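Local structure of 2-dehydropantoate 2-reductase (Porphyromonas gingivalis, 2QYT) at residues 45-53 / 145-153; 196-207 / 249-260. The protein probably catalyses the NADPH-dependent reduction of 2-dehydropantoate (ketopantoate) to (R)-pantoate, the second of two steps from 3-methyl-2-oxobutanoate to pantoate in pantothenate biosynthesis. One frame throughout, in Å; residues are numbered along the deposited sequence.

Contact 1: residues 45-53 / 145-153; sequences RGAHLEAIR and RKSAPGLIT. With SO4 (sulfate ion), chain C; SO4 (sulfate ion), chain B.
His48 meets the turn at Pro149 and Gly150 with the edge of its imidazole and Lys146 with a face. Gly150 N donates to His48 ND1 over 2.9 Å; the N-H...N angle is 158° and the donor lies close to the ring plane, so ND1 acts as acceptor. With CG anti to the backbone N (chi1 -166°), the ring leaves the helix toward the turn, and NE2 is hydrogen-bonded to Leu16 O; both ring nitrogens are thereby engaged, which fixes the rotation of the ring. Its two faces are covered as well: CD of Lys146 stands 3.3 Å from the centroid of the His48 ring and 5° off the normal, a CH-pi contact, while Ile52 CD1 of the same helix lies over the opposite face. Ala148 to Leu151 form a type II turn, with Gly150 at positive phi as its third residue, and Ser147 with Ala148 opposite Leu151 make a classic beta bulge; this hairpin end packs on helix 46-55 of the Rossmann-type domain. Pro149 rests against the helix surface, its CB 3.8 Å from Ala51 CB and 3.7 Å from Ala47 O. Gly150 CA lies 3.9 Å from Ile52 CG1. From CD, over the ring, the lysine chain turns, and NZ of Lys146 reaches O2 of a sulfate in a weak bond of 3.1 Å. Arg45 N binds O3 of that sulfate at 2.7 Å, and a second sulfate takes the amide of Lys146.

Contact 2: residues 196-207 / 249-260; sequences WYIMKKFMMISV and PDDVVQQLLDKQ
Trp196 holds CG anti to its own amide nitrogen (chi1 161°), which carries the indole across to Pro249, whereas Met204, a selenomethionine, is bent at both chi2 and chi3 in the conformer given, bringing its selenium to Leu256. On the indole, Pro249 CG sits over one face, 3.8 Å from the centroid of the six-membered ring of Trp196, as a CH-pi contact; Gln255 OE1 approaches the rim in the ring plane, 3.2 Å from Trp196 CZ2, with the amide plane turned well away from that of the ring. Leu256 packs against both Met203 and Met204. Met203, also a selenomethionine, comes in roughly perpendicular to it, with CE 3.4 Å from Leu256 CD1, a tight carbon pair; Met204, in that conformer, runs alongside in the opposite sense, its SE 3.5 Å from Leu256 CD2. Further along, Gln260 NE2 is buried against Val207 CG2 at 3.3 Å and has no hydrogen-bonding partner in the model, while its OE1 is bonded to Thr208 OG1. No hydrogen bond joins the segments. Their axes approach to 10.5 Å and cross at -56°, a largely apolar helix-helix packing within the all-helical C-terminal domain of the ketopantoate reductase family.

Overall arrangement
The two contacts lie on opposite sides of the chain's centre, their own centres 33 Å apart and their nearest atoms about 12 Å apart, and they share no secondary-structure element. Contact 1 belongs to the N-terminal, Rossmann-type family region and joins a helix to a hairpin end; contact 2 belongs to the C-terminal region and joins two helices. Contact 2 buries 537 Å² against 303 Å², both sides summed, with half of its twelve touching residues buried against three of ten. Contact 1 combines one directional hydrogen bond with a CH-pi contact and small apolar packing, bordered by sulfates near the GxGxxG-like loop, consistent with a pocket for cofactor phosphate; contact 2 relies on apolar and selenium contacts.

Contact 1: residues 45-53 / 145-153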
loop_
_atom_site.group_PDB
_atom_site.type_symbol
_atom_site.label_atom_id
_atom_site.label_comp_id
_atom_site.label_asym_id
_atom_site.label_seq_id
_atom_site.Cartn_x
_atom_site.Cartn_y
_atom_site.Cartn_z
ATOM N N ARG A 45 0.562 17.649 5.224
ATOM C CA ARG A 45 0.643 19.035 4.798
ATOM C C ARG A 45 -0.652 19.779 4.819
ATOM O O ARG A 45 -1.733 19.194 5.050
ATOM C CB ARG A 45 1.305 19.138 3.425
ATOM C CG ARG A 45 0.839 18.138 2.367
ATOM C CD ARG A 45 1.965 18.022 1.328
ATOM N NE ARG A 45 2.690 16.746 1.431
ATOM C CZ ARG A 45 3.937 16.554 1.893
ATOM N NH1 ARG A 45 4.706 17.576 2.321
ATOM N NH2 ARG A 45 4.437 15.311 1.885
ATOM N N GLY A 46 -0.530 21.093 4.625
ATOM C CA GLY A 46 -1.676 22.002 4.514
ATOM C C GLY A 46 -2.643 22.001 5.685
ATOM O O GLY A 46 -2.224 22.021 6.856
ATOM N N ALA A 47 -3.940 21.978 5.354
ATOM C CA ALA A 47 -5.038 21.929 6.323
ATOM C C ALA A 47 -5.023 20.702 7.175
ATOM O O ALA A 47 -5.340 20.771 8.355
ATOM C CB ALA A 47 -6.411 22.068 5.617
ATOM N N HIS A 48 -4.687 19.571 6.572
ATOM C CA HIS A 48 -4.543 18.329 7.308
ATOM C C HIS A 48 -3.467 18.522 8.406
ATOM O O HIS A 48 -3.755 18.392 9.593
ATOM C CB HIS A 48 -4.175 17.219 6.342
ATOM C CG HIS A 48 -4.308 15.840 6.905
ATOM N ND1 HIS A 48 -5.339 15.469 7.754
ATOM C CD2 HIS A 48 -3.568 14.726 6.698
ATOM C CE1 HIS A 48 -5.218 14.185 8.048
ATOM N NE2 HIS A 48 -4.124 13.724 7.455
ATOM N N LEU A 49 -2.258 18.883 7.999
ATOM C CA LEU A 49 -1.203 19.275 8.944
ATOM C C LEU A 49 -1.687 20.281 9.986
ATOM O O LEU A 49 -1.473 20.078 11.194
ATOM C CB LEU A 49 0.033 19.841 8.217
ATOM C CG LEU A 49 1.094 20.522 9.100
ATOM C CD1 LEU A 49 1.731 19.453 10.026
ATOM C CD2 LEU A 49 2.174 21.195 8.257
ATOM N N GLU A 50 -2.336 21.365 9.553
ATOM C CA GLU A 50 -2.778 22.380 10.529
ATOM C C GLU A 50 -3.830 21.887 11.549
ATOM O O GLU A 50 -3.760 22.259 12.736
ATOM C CB GLU A 50 -3.186 23.704 9.855
ATOM C CG GLU A 50 -1.930 24.501 9.322
ATOM C CD GLU A 50 -0.748 24.658 10.384
ATOM O OE1 GLU A 50 -1.035 25.177 11.514
ATOM O OE2 GLU A 50 0.447 24.264 10.093
ATOM N N ALA A 51 -4.783 21.058 11.098
ATOM C CA ALA A 51 -5.818 20.525 11.978
ATOM C C ALA A 51 -5.228 19.538 12.999
ATOM O O ALA A 51 -5.672 19.482 14.148
ATOM C CB ALA A 51 -6.891 19.828 11.172
ATOM N N ILE A 52 -4.273 18.731 12.561
ATOM C CA ILE A 52 -3.529 17.805 13.436
ATOM C C ILE A 52 -2.814 18.612 14.516
ATOM O O ILE A 52 -2.976 18.288 15.683
ATOM C CB ILE A 52 -2.543 16.965 12.640
ATOM C CG1 ILE A 52 -3.336 16.041 11.698
ATOM C CG2 ILE A 52 -1.627 16.138 13.540
ATOM C CD1 ILE A 52 -2.478 15.237 10.795
ATOM N N ARG A 53 -2.109 19.688 14.142
ATOM C CA ARG A 53 -1.354 20.450 15.155
ATOM C C ARG A 53 -2.301 21.102 16.160
ATOM O O ARG A 53 -1.980 21.197 17.344
ATOM C CB ARG A 53 -0.348 21.478 14.549
ATOM C CG ARG A 53 0.640 20.820 13.555
ATOM C CD ARG A 53 2.138 21.186 13.637
ATOM N NE ARG A 53 2.516 22.074 12.554
ATOM C CZ ARG A 53 3.677 22.112 11.892
ATOM N NH1 ARG A 53 4.709 21.307 12.151
ATOM N NH2 ARG A 53 3.786 23.014 10.934
ATOM N N ARG A 145 -10.004 6.188 4.793
ATOM C CA ARG A 145 -10.162 7.416 4.005
ATOM C C ARG A 145 -9.739 8.601 4.873
ATOM O O ARG A 145 -10.196 8.650 6.011
ATOM C CB ARG A 145 -11.673 7.568 3.799
ATOM C CG ARG A 145 -12.157 7.919 2.441
ATOM C CD ARG A 145 -13.709 7.737 2.391
ATOM N NE ARG A 145 -14.457 8.606 3.316
ATOM C CZ ARG A 145 -15.397 8.203 4.171
ATOM N NH1 ARG A 145 -15.756 6.916 4.260
ATOM N NH2 ARG A 145 -15.991 9.108 4.936
ATOM N N LYS A 146 -8.987 9.570 4.367
ATOM C CA LYS A 146 -8.902 10.826 5.107
ATOM C C LYS A 146 -10.201 11.528 4.797
ATOM O O LYS A 146 -10.427 11.851 3.630
ATOM C CB LYS A 146 -7.738 11.699 4.661
ATOM C CG LYS A 146 -7.792 13.068 5.313
ATOM C CD LYS A 146 -6.574 13.871 4.959
ATOM C CE LYS A 146 -6.812 14.712 3.751
ATOM N NZ LYS A 146 -5.547 14.674 2.981
ATOM N N SER A 147 -11.089 11.715 5.789
ATOM C CA SER A 147 -12.410 12.259 5.441
ATOM C C SER A 147 -12.605 13.748 5.811
ATOM O O SER A 147 -13.616 14.338 5.460
ATOM C CB SER A 147 -13.544 11.406 6.045
ATOM O OG SER A 147 -13.429 11.402 7.466
ATOM N N ALA A 148 -11.638 14.330 6.530
ATOM C CA ALA A 148 -11.680 15.747 6.903
ATOM C C ALA A 148 -10.259 16.141 7.356
ATOM O O ALA A 148 -9.439 15.274 7.658
ATOM C CB ALA A 148 -12.717 16.025 8.004
ATOM N N PRO A 149 -9.927 17.449 7.304
ATOM C CA PRO A 149 -8.639 17.810 7.854
ATOM C C PRO A 149 -8.493 17.212 9.260
ATOM O O PRO A 149 -9.351 17.391 10.112
ATOM C CB PRO A 149 -8.702 19.331 7.869
ATOM C CG PRO A 149 -9.542 19.663 6.670
ATOM C CD PRO A 149 -10.619 18.616 6.705
ATOM N N GLY A 150 -7.431 16.448 9.474
ATOM C CA GLY A 150 -7.164 15.831 10.767
ATOM C C GLY A 150 -7.975 14.607 11.137
ATOM O O GLY A 150 -7.960 14.194 12.314
ATOM N N LEU A 151 -8.673 14.009 10.163
ATOM C CA LEU A 151 -9.586 12.900 10.491
ATOM C C LEU A 151 -9.484 11.764 9.506
ATOM O O LEU A 151 -9.624 11.969 8.302
ATOM C CB LEU A 151 -11.048 13.397 10.570
ATOM C CG LEU A 151 -12.131 12.327 10.884
ATOM C CD1 LEU A 151 -12.015 11.822 12.361
ATOM C CD2 LEU A 151 -13.593 12.762 10.570
ATOM N N ILE A 152 -9.274 10.564 10.027
ATOM C CA ILE A 152 -9.351 9.336 9.255
ATOM C C ILE A 152 -10.624 8.588 9.659
ATOM O O ILE A 152 -10.947 8.448 10.866
ATOM C CB ILE A 152 -8.122 8.385 9.518
ATOM C CG1 ILE A 152 -6.782 9.156 9.383
ATOM C CG2 ILE A 152 -8.111 7.226 8.575
ATOM C CD1 ILE A 152 -6.662 9.978 8.048
ATOM N N THR A 153 -11.329 8.090 8.650
ATOM C CA THR A 153 -12.476 7.242 8.875
ATOM C C THR A 153 -12.212 5.867 8.248
ATOM O O THR A 153 -11.785 5.782 7.084
ATOM C CB THR A 153 -13.722 7.842 8.191
ATOM O OG1 THR A 153 -13.926 9.154 8.749
ATOM C CG2 THR A 153 -14.973 6.957 8.391
HETATM S S SO4 C . -1.229 14.590 3.749
HETATM O O1 SO4 C . -1.074 13.643 4.834
HETATM O O2 SO4 C . -2.474 14.221 3.068
HETATM O O3 SO4 C . -1.348 15.961 4.238
HETATM O O4 SO4 C . -0.071 14.420 2.847
HETATM S S SO4 B . -7.262 8.676 1.135
HETATM O O1 SO4 B . -7.123 7.364 1.732
HETATM O O2 SO4 B . -8.327 8.533 0.136
HETATM O O3 SO4 B . -7.591 9.704 2.106
HETATM O O4 SO4 B . -6.014 9.048 0.495
HETATM O O HOH W 1 -3.226 17.168 2.911
#

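Contact 2: residues 196-207 / 249-260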
loop_
_atom_site.group_PDB
_atom_site.type_symbol
_atom_site.label_atom_id
_atom_site.label_comp_id
_atom_site.label_asym_id
_atom_site.label_seq_id
_atom_site.Cartn_x
_atom_site.Cartn_y
_atom_site.Cartn_z
ATOM N N TRP A 196 4.057 -12.669 -4.003
ATOM C CA TRP A 196 2.761 -13.289 -4.251
ATOM C C TRP A 196 1.608 -12.441 -3.717
ATOM O O TRP A 196 0.644 -12.223 -4.425
ATOM C CB TRP A 196 2.733 -14.698 -3.666
ATOM C CG TRP A 196 1.377 -15.249 -3.460
ATOM C CD1 TRP A 196 0.845 -15.709 -2.281
ATOM C CD2 TRP A 196 0.355 -15.402 -4.451
ATOM N NE1 TRP A 196 -0.446 -16.158 -2.489
ATOM C CE2 TRP A 196 -0.768 -15.984 -3.810
ATOM C CE3 TRP A 196 0.281 -15.114 -5.824
ATOM C CZ2 TRP A 196 -1.956 -16.263 -4.492
ATOM C CZ3 TRP A 196 -0.905 -15.408 -6.507
ATOM C CH2 TRP A 196 -2.003 -15.969 -5.838
ATOM N N TYR A 197 1.721 -11.960 -2.477
ATOM C CA TYR A 197 0.698 -11.077 -1.879
ATOM C C TYR A 197 0.537 -9.794 -2.682
ATOM O O TYR A 197 -0.577 -9.299 -2.882
ATOM C CB TYR A 197 0.994 -10.772 -0.396
ATOM C CG TYR A 197 0.882 -11.994 0.462
ATOM C CD1 TYR A 197 -0.292 -12.269 1.178
ATOM C CD2 TYR A 197 1.923 -12.921 0.518
ATOM C CE1 TYR A 197 -0.412 -13.455 1.955
ATOM C CE2 TYR A 197 1.823 -14.077 1.284
ATOM C CZ TYR A 197 0.657 -14.348 2.003
ATOM O OH TYR A 197 0.572 -15.523 2.746
ATOM N N ILE A 198 1.655 -9.278 -3.159
ATOM C CA ILE A 198 1.665 -8.087 -3.985
ATOM C C ILE A 198 0.980 -8.265 -5.351
ATOM O O ILE A 198 0.203 -7.389 -5.760
ATOM C CB ILE A 198 3.110 -7.618 -4.230
ATOM C CG1 ILE A 198 3.804 -7.310 -2.902
ATOM C CG2 ILE A 198 3.154 -6.391 -5.167
ATOM C CD1 ILE A 198 3.568 -6.001 -2.447
HETATM N N MSE A 199 1.329 -9.311 -6.102
HETATM C CA MSE A 199 0.633 -9.554 -7.380
HETATM C C MSE A 199 -0.823 -9.903 -7.123
HETATM O O MSE A 199 -1.707 -9.439 -7.835
HETATM C CB MSE A 199 1.332 -10.602 -8.267
HETATM C CG MSE A 199 1.417 -12.030 -7.730
HETATM SE SE MSE A 199 1.611 -13.402 -9.145
HETATM C CE MSE A 199 -0.186 -14.082 -9.154
ATOM N N LYS A 200 -1.074 -10.699 -6.083
ATOM C CA LYS A 200 -2.444 -11.081 -5.755
ATOM C C LYS A 200 -3.341 -9.858 -5.518
ATOM O O LYS A 200 -4.420 -9.759 -6.108
ATOM C CB LYS A 200 -2.490 -12.073 -4.577
ATOM C CG LYS A 200 -3.798 -12.840 -4.429
ATOM C CD LYS A 200 -3.919 -13.469 -3.035
ATOM C CE LYS A 200 -4.457 -12.476 -1.981
ATOM N NZ LYS A 200 -3.654 -12.460 -0.719
ATOM N N LYS A 201 -2.866 -8.912 -4.698
ATOM C CA LYS A 201 -3.567 -7.649 -4.470
ATOM C C LYS A 201 -3.783 -6.872 -5.777
ATOM O O LYS A 201 -4.899 -6.419 -6.050
ATOM C CB LYS A 201 -2.789 -6.785 -3.463
ATOM C CG LYS A 201 -3.318 -5.366 -3.266
ATOM C CD LYS A 201 -4.141 -5.242 -2.014
ATOM C CE LYS A 201 -5.155 -4.108 -2.096
ATOM N NZ LYS A 201 -4.501 -2.857 -1.694
ATOM N N PHE A 202 -2.724 -6.719 -6.570
ATOM C CA PHE A 202 -2.780 -5.915 -7.792
ATOM C C PHE A 202 -3.727 -6.487 -8.872
ATOM O O PHE A 202 -4.443 -5.750 -9.536
ATOM C CB PHE A 202 -1.379 -5.679 -8.392
ATOM C CG PHE A 202 -1.422 -4.936 -9.699
ATOM C CD1 PHE A 202 -1.513 -3.530 -9.714
ATOM C CD2 PHE A 202 -1.434 -5.630 -10.907
ATOM C CE1 PHE A 202 -1.578 -2.821 -10.903
ATOM C CE2 PHE A 202 -1.527 -4.945 -12.112
ATOM C CZ PHE A 202 -1.591 -3.538 -12.115
HETATM N N MSE A 203 -3.693 -7.800 -9.058
HETATM C CA MSE A 203 -4.558 -8.473 -10.028
HETATM C C MSE A 203 -6.044 -8.243 -9.717
HETATM O O MSE A 203 -6.801 -7.856 -10.609
HETATM C CB MSE A 203 -4.233 -9.958 -10.090
HETATM C CG MSE A 203 -2.931 -10.299 -10.793
HETATM SE SE MSE A 203 -2.476 -12.211 -10.592
HETATM C CE MSE A 203 -3.304 -12.544 -8.868
HETATM N N MSE A 204 -6.428 -8.428 -8.452
HETATM C CA MSE A 204 -7.786 -8.191 -7.968
HETATM C C MSE A 204 -8.281 -6.768 -8.237
HETATM O O MSE A 204 -9.377 -6.546 -8.740
HETATM C CB MSE A 204 -7.829 -8.427 -6.463
HETATM C CG MSE A 204 -7.680 -9.869 -6.049
HETATM SE SE MSE A 204 -9.222 -10.926 -6.563
HETATM C CE MSE A 204 -10.608 -9.913 -5.608
ATOM N N ILE A 205 -7.461 -5.793 -7.866
ATOM C CA ILE A 205 -7.850 -4.396 -8.009
ATOM C C ILE A 205 -7.703 -3.921 -9.454
ATOM O O ILE A 205 -8.462 -3.081 -9.911
ATOM C CB ILE A 205 -7.111 -3.483 -7.021
ATOM C CG1 ILE A 205 -7.477 -2.020 -7.274
ATOM C CG2 ILE A 205 -5.629 -3.669 -7.145
ATOM C CD1 ILE A 205 -6.842 -1.026 -6.337
ATOM N N SER A 206 -6.741 -4.477 -10.180
ATOM C CA SER A 206 -6.655 -4.239 -11.617
ATOM C C SER A 206 -7.971 -4.707 -12.269
ATOM O O SER A 206 -8.733 -3.898 -12.795
ATOM C CB SER A 206 -5.423 -4.949 -12.196
ATOM O OG SER A 206 -5.289 -4.754 -13.589
ATOM N N VAL A 207 -8.283 -5.995 -12.178
ATOM C CA VAL A 207 -9.502 -6.503 -12.855
ATOM C C VAL A 207 -10.740 -5.719 -12.412
ATOM O O VAL A 207 -11.477 -5.218 -13.256
ATOM C CB VAL A 207 -9.721 -8.035 -12.731
ATOM C CG1 VAL A 207 -8.504 -8.820 -13.258
ATOM C CG2 VAL A 207 -10.052 -8.426 -11.314
ATOM N N PRO A 249 1.238 -19.024 -9.375
ATOM C CA PRO A 249 0.410 -20.161 -8.942
ATOM C C PRO A 249 -0.555 -20.796 -9.969
ATOM O O PRO A 249 -0.283 -20.792 -11.179
ATOM C CB PRO A 249 -0.359 -19.568 -7.754
ATOM C CG PRO A 249 0.614 -18.541 -7.165
ATOM C CD PRO A 249 1.688 -18.254 -8.199
ATOM N N ASP A 250 -1.645 -21.380 -9.462
ATOM C CA ASP A 250 -2.737 -21.907 -10.288
ATOM C C ASP A 250 -3.926 -22.246 -9.394
ATOM O O ASP A 250 -3.755 -22.482 -8.195
ATOM C CB ASP A 250 -2.313 -23.108 -11.145
ATOM C CG ASP A 250 -2.949 -23.089 -12.532
ATOM O OD1 ASP A 250 -2.851 -24.111 -13.245
ATOM O OD2 ASP A 250 -3.543 -22.051 -12.913
ATOM N N ASP A 251 -5.122 -22.280 -9.982
ATOM C CA ASP A 251 -6.356 -22.048 -9.235
ATOM C C ASP A 251 -6.284 -20.585 -8.807
ATOM O O ASP A 251 -6.999 -20.154 -7.908
ATOM C CB ASP A 251 -6.483 -22.958 -7.998
ATOM C CG ASP A 251 -6.272 -24.435 -8.316
ATOM O OD1 ASP A 251 -5.243 -24.991 -7.865
ATOM O OD2 ASP A 251 -7.128 -25.042 -9.006
ATOM N N VAL A 252 -5.391 -19.841 -9.466
ATOM C CA VAL A 252 -5.136 -18.426 -9.194
ATOM C C VAL A 252 -6.258 -17.552 -9.768
ATOM O O VAL A 252 -6.831 -16.731 -9.045
ATOM C CB VAL A 252 -3.718 -17.991 -9.693
ATOM C CG1 VAL A 252 -3.439 -18.486 -11.111
ATOM C CG2 VAL A 252 -3.528 -16.486 -9.586
ATOM N N VAL A 253 -6.563 -17.746 -11.058
ATOM C CA VAL A 253 -7.761 -17.197 -11.718
ATOM C C VAL A 253 -9.012 -17.514 -10.894
ATOM O O VAL A 253 -9.822 -16.627 -10.620
ATOM C CB VAL A 253 -7.931 -17.783 -13.149
ATOM C CG1 VAL A 253 -9.272 -17.391 -13.752
ATOM C CG2 VAL A 253 -6.790 -17.343 -14.059
ATOM N N GLN A 254 -9.143 -18.782 -10.501
ATOM C CA GLN A 254 -10.243 -19.256 -9.663
ATOM C C GLN A 254 -10.246 -18.632 -8.261
ATOM O O GLN A 254 -11.288 -18.188 -7.774
ATOM C CB GLN A 254 -10.222 -20.792 -9.570
ATOM C CG GLN A 254 -10.268 -21.520 -10.924
ATOM C CD GLN A 254 -11.465 -21.120 -11.790
ATOM O OE1 GLN A 254 -12.578 -20.946 -11.291
ATOM N NE2 GLN A 254 -11.234 -20.974 -13.096
ATOM N N GLN A 255 -9.073 -18.604 -7.626
ATOM C CA GLN A 255 -8.893 -18.018 -6.298
ATOM C C GLN A 255 -9.328 -16.553 -6.304
ATOM O O GLN A 255 -10.090 -16.126 -5.429
ATOM C CB GLN A 255 -7.429 -18.131 -5.867
ATOM C CG GLN A 255 -7.189 -18.151 -4.369
ATOM C CD GLN A 255 -5.749 -18.507 -4.023
ATOM O OE1 GLN A 255 -4.839 -17.667 -4.106
ATOM N NE2 GLN A 255 -5.538 -19.760 -3.630
ATOM N N LEU A 256 -8.840 -15.803 -7.299
ATOM C CA LEU A 256 -9.267 -14.427 -7.544
ATOM C C LEU A 256 -10.764 -14.320 -7.833
ATOM O O LEU A 256 -11.445 -13.451 -7.280
ATOM C CB LEU A 256 -8.480 -13.797 -8.708
ATOM C CG LEU A 256 -6.960 -13.562 -8.696
ATOM C CD1 LEU A 256 -6.553 -12.790 -9.949
ATOM C CD2 LEU A 256 -6.478 -12.861 -7.443
ATOM N N LEU A 257 -11.259 -15.206 -8.702
ATOM C CA LEU A 257 -12.662 -15.213 -9.128
ATOM C C LEU A 257 -13.645 -15.261 -7.954
ATOM O O LEU A 257 -14.567 -14.445 -7.878
ATOM C CB LEU A 257 -12.937 -16.399 -10.073
ATOM C CG LEU A 257 -14.047 -16.423 -11.140
ATOM C CD1 LEU A 257 -14.531 -17.866 -11.309
ATOM C CD2 LEU A 257 -15.242 -15.497 -10.874
ATOM N N ASP A 258 -13.446 -16.215 -7.045
ATOM C CA ASP A 258 -14.396 -16.448 -5.960
ATOM C C ASP A 258 -14.489 -15.275 -4.978
ATOM O O ASP A 258 -15.582 -14.934 -4.517
ATOM C CB ASP A 258 -14.072 -17.748 -5.226
ATOM C CG ASP A 258 -15.293 -18.368 -4.596
ATOM O OD1 ASP A 258 -15.384 -18.361 -3.351
ATOM O OD2 ASP A 258 -16.172 -18.845 -5.346
ATOM N N LYS A 259 -13.338 -14.666 -4.680
ATOM C CA LYS A 259 -13.245 -13.477 -3.818
ATOM C C LYS A 259 -14.124 -12.306 -4.303
ATOM O O LYS A 259 -14.712 -11.578 -3.488
ATOM C CB LYS A 259 -11.775 -13.043 -3.669
ATOM C CG LYS A 259 -11.499 -12.021 -2.557
ATOM C CD LYS A 259 -11.643 -12.623 -1.154
ATOM C CE LYS A 259 -12.026 -11.567 -0.112
ATOM N NZ LYS A 259 -12.195 -12.165 1.239
ATOM N N GLN A 260 -14.217 -12.150 -5.625
ATOM C CA GLN A 260 -15.127 -11.184 -6.264
ATOM C C GLN A 260 -16.614 -11.427 -5.928
ATOM O O GLN A 260 -17.401 -10.477 -5.862
ATOM C CB GLN A 260 -14.955 -11.213 -7.791
ATOM C CG GLN A 260 -13.513 -11.378 -8.299
ATOM C CD GLN A 260 -12.842 -10.072 -8.660
ATOM O OE1 GLN A 260 -13.484 -9.027 -8.768
ATOM N NE2 GLN A 260 -11.532 -10.128 -8.863
#